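Local coordinates for protein C alpha-dehydrogenase (PDB 4YAC) that binds NADH and is a short-chain dehydrogenase/reductase that probably oxidises an alcohol to a ketone during bacterial breakdown of lignin beta-aryl ethers, at residues M1-E5 and L239-R243. Residue numbers count along the deposited sequence, not the author numbering.
Sequences MQDLE and LDAVR
Residues 1-5 form an irregular loop leading to strand 8-12. Residues 239-243 are the last turn of helix 231-243, marked by the bond from Arg243 N to Leu239 O (3.0 Å). Gln2 is extended (-105°/167°), and Met1 has an extended psi of 132°; Asp3, with positive phi and psi (53°/52°), turns the chain so that Leu4 faces the helix. The backbones come closest at Met1 and Arg243, whose CA atoms lie 4.9 Å apart. There Met1 N donates to Val242 O at 2.7 Å, and Arg243 CA approaches Met1 O at 3.4 Å in a nearly linear CA-H...O contact.

Beside this polar junction, Leu4 (chi1 m, chi2 t) projects toward the helix: its CD1 meets Leu239 CD1 at 3.5 Å and its CD2 lies 4.3 Å from Val242 CG1, which also packs 4.2 Å from Met1 CB. Arg243 (chi1 m, chi2 and chi3 t, chi4 -86°) lays one face of its guanidinium over Leu4, with NH1 4.0 Å from CD1. Leu239 also touches Val25 and Leu26, so the apolar patch extends to helix 17-28, which follows the first strand of the Rossmann fold, away from the cofactor pocket.

The general principle is that main-chain groups near a helix end can bond to a distant part of the chain: Val242 O accepts from the amino terminus, while buried Met1 O, lacking a conventional hydrogen-bond partner, meets the CA-H of Arg243.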
ATOM      1  N   MET A   1       7.590   9.988  22.493  1.00 53.78           N
ATOM      2  CA  MET A   1       7.342  11.380  22.969  1.00 44.85           C
ATOM      3  C   MET A   1       7.082  11.380  24.474  1.00 50.35           C
ATOM      4  O   MET A   1       6.269  10.585  24.952  1.00 51.64           O
ATOM      5  CB  MET A   1       6.149  11.998  22.244  1.00 50.13           C
ATOM      6  CG  MET A   1       5.788  13.390  22.746  1.00 58.42           C
ATOM      7  SD  MET A   1       4.866  14.374  21.546  1.00 61.90           S
ATOM      8  CE  MET A   1       3.196  13.794  21.821  1.00 80.10           C
ATOM      9  N   GLN A   2       7.751  12.270  25.211  1.00 54.38           N
ATOM     10  CA  GLN A   2       7.673  12.293  26.669  1.00 70.59           C
ATOM     11  C   GLN A   2       6.804  13.430  27.179  1.00 55.79           C
ATOM     12  O   GLN A   2       6.428  14.331  26.422  1.00 53.42           O
ATOM     13  CB  GLN A   2       9.075  12.399  27.265  1.00 91.71           C
ATOM     14  CG  GLN A   2       9.375  11.309  28.279  1.00107.07           C
ATOM     15  CD  GLN A   2       9.243   9.907  27.703  1.00113.71           C
ATOM     16  OE1 GLN A   2       9.981   9.523  26.794  1.00125.61           O
ATOM     17  NE2 GLN A   2       8.296   9.137  28.229  1.00104.72           N
ATOM     18  N   ASP A   3       6.481  13.347  28.468  1.00 66.21           N
ATOM     19  CA  ASP A   3       5.752  14.389  29.187  1.00 79.17           C
ATOM     20  C   ASP A   3       4.446  14.786  28.493  1.00 94.03           C
ATOM     21  O   ASP A   3       4.188  15.965  28.259  1.00122.70           O
ATOM     22  CB  ASP A   3       6.646  15.614  29.366  1.00 67.97           C
ATOM     23  CG  ASP A   3       7.857  15.326  30.232  1.00 76.22           C
ATOM     24  OD1 ASP A   3       7.720  15.324  31.475  1.00 92.32           O
ATOM     25  OD2 ASP A   3       8.954  15.114  29.675  1.00 80.48           O
ATOM     26  N   LEU A   4       3.616  13.793  28.191  1.00 63.78           N
ATOM     27  CA  LEU A   4       2.395  14.010  27.423  1.00 47.20           C
ATOM     28  C   LEU A   4       1.372  14.888  28.140  1.00 45.13           C
ATOM     29  O   LEU A   4       0.476  15.434  27.502  1.00 40.31           O
ATOM     30  CB  LEU A   4       1.753  12.665  27.077  1.00 42.32           C
ATOM     31  CG  LEU A   4       2.581  11.717  26.204  1.00 45.03           C
ATOM     32  CD1 LEU A   4       1.836  10.407  25.998  1.00 45.19           C
ATOM     33  CD2 LEU A   4       2.907  12.348  24.862  1.00 56.96           C
ATOM     34  N   GLU A   5       1.495  15.025  29.457  1.00 47.89           N
ATOM     35  CA  GLU A   5       0.532  15.819  30.219  1.00 38.68           C
ATOM     36  C   GLU A   5       0.486  17.261  29.722  1.00 40.34           C
ATOM     37  O   GLU A   5       1.507  17.941  29.670  1.00 41.30           O
ATOM     38  CB  GLU A   5       0.861  15.805  31.712  1.00 43.15           C
ATOM     39  CG  GLU A   5      -0.145  16.585  32.550  1.00 53.02           C
ATOM     40  CD  GLU A   5       0.123  16.483  34.037  1.00103.47           C
ATOM     41  OE1 GLU A   5       1.223  16.030  34.416  1.00138.54           O
ATOM     42  OE2 GLU A   5      -0.768  16.855  34.826  1.00125.92           O
ATOM     43  N   LEU A 239      -0.786   4.255  23.655  1.00 42.17           N
ATOM     44  CA  LEU A 239      -0.154   5.178  24.588  1.00 44.86           C
ATOM     45  C   LEU A 239       1.279   4.751  24.851  1.00 42.83           C
ATOM     46  O   LEU A 239       2.202   5.562  24.829  1.00 44.98           O
ATOM     47  CB  LEU A 239      -0.935   5.238  25.900  1.00 41.27           C
ATOM     48  CG  LEU A 239      -0.307   6.093  27.003  1.00 39.15           C
ATOM     49  CD1 LEU A 239      -0.123   7.532  26.540  1.00 36.64           C
ATOM     50  CD2 LEU A 239      -1.158   6.038  28.256  1.00 41.75           C
ATOM     51  N   ASP A 240       1.453   3.456  25.074  1.00 34.24           N
ATOM     52  CA  ASP A 240       2.754   2.898  25.383  1.00 36.78           C
ATOM     53  C   ASP A 240       3.710   3.022  24.195  1.00 41.00           C
ATOM     54  O   ASP A 240       4.906   3.255  24.376  1.00 40.58           O
ATOM     55  CB  ASP A 240       2.587   1.441  25.820  1.00 40.75           C
ATOM     56  CG  ASP A 240       3.860   0.653  25.717  1.00 60.67           C
ATOM     57  OD1 ASP A 240       4.713   0.767  26.622  1.00 53.02           O
ATOM     58  OD2 ASP A 240       4.007  -0.098  24.730  1.00 97.57           O
ATOM     59  N   ALA A 241       3.177   2.898  22.982  1.00 38.32           N
ATOM     60  CA  ALA A 241       3.986   3.025  21.772  1.00 40.13           C
ATOM     61  C   ALA A 241       4.444   4.465  21.549  1.00 35.48           C
ATOM     62  O   ALA A 241       5.579   4.706  21.137  1.00 38.92           O
ATOM     63  CB  ALA A 241       3.203   2.530  20.557  1.00 34.31           C
ATOM     64  N   VAL A 242       3.554   5.416  21.808  1.00 32.34           N
ATOM     65  CA  VAL A 242       3.878   6.832  21.667  1.00 36.02           C
ATOM     66  C   VAL A 242       4.959   7.248  22.665  1.00 51.19           C
ATOM     67  O   VAL A 242       5.927   7.915  22.297  1.00 62.26           O
ATOM     68  CB  VAL A 242       2.625   7.712  21.868  1.00 36.49           C
ATOM     69  CG1 VAL A 242       2.989   9.199  21.891  1.00 37.00           C
ATOM     70  CG2 VAL A 242       1.608   7.436  20.778  1.00 30.48           C
ATOM     71  N   ARG A 243       4.788   6.856  23.925  1.00 48.25           N
ATOM     72  CA  ARG A 243       5.749   7.196  24.975  1.00 35.36           C
ATOM     73  C   ARG A 243       7.143   6.688  24.642  1.00 52.75           C
ATOM     74  O   ARG A 243       8.139   7.385  24.851  1.00 49.06           O
ATOM     75  CB  ARG A 243       5.317   6.615  26.323  1.00 41.58           C
ATOM     76  CG  ARG A 243       4.132   7.298  26.986  1.00 49.00           C
ATOM     77  CD  ARG A 243       4.085   6.932  28.464  1.00 53.81           C
ATOM     78  NE  ARG A 243       2.787   7.185  29.083  1.00 69.46           N
ATOM     79  CZ  ARG A 243       2.406   8.352  29.597  1.00 72.25           C
ATOM     80  NH1 ARG A 243       3.216   9.402  29.562  1.00 71.65           N
ATOM     81  NH2 ARG A 243       1.204   8.466  30.144  1.00 54.50           N
TER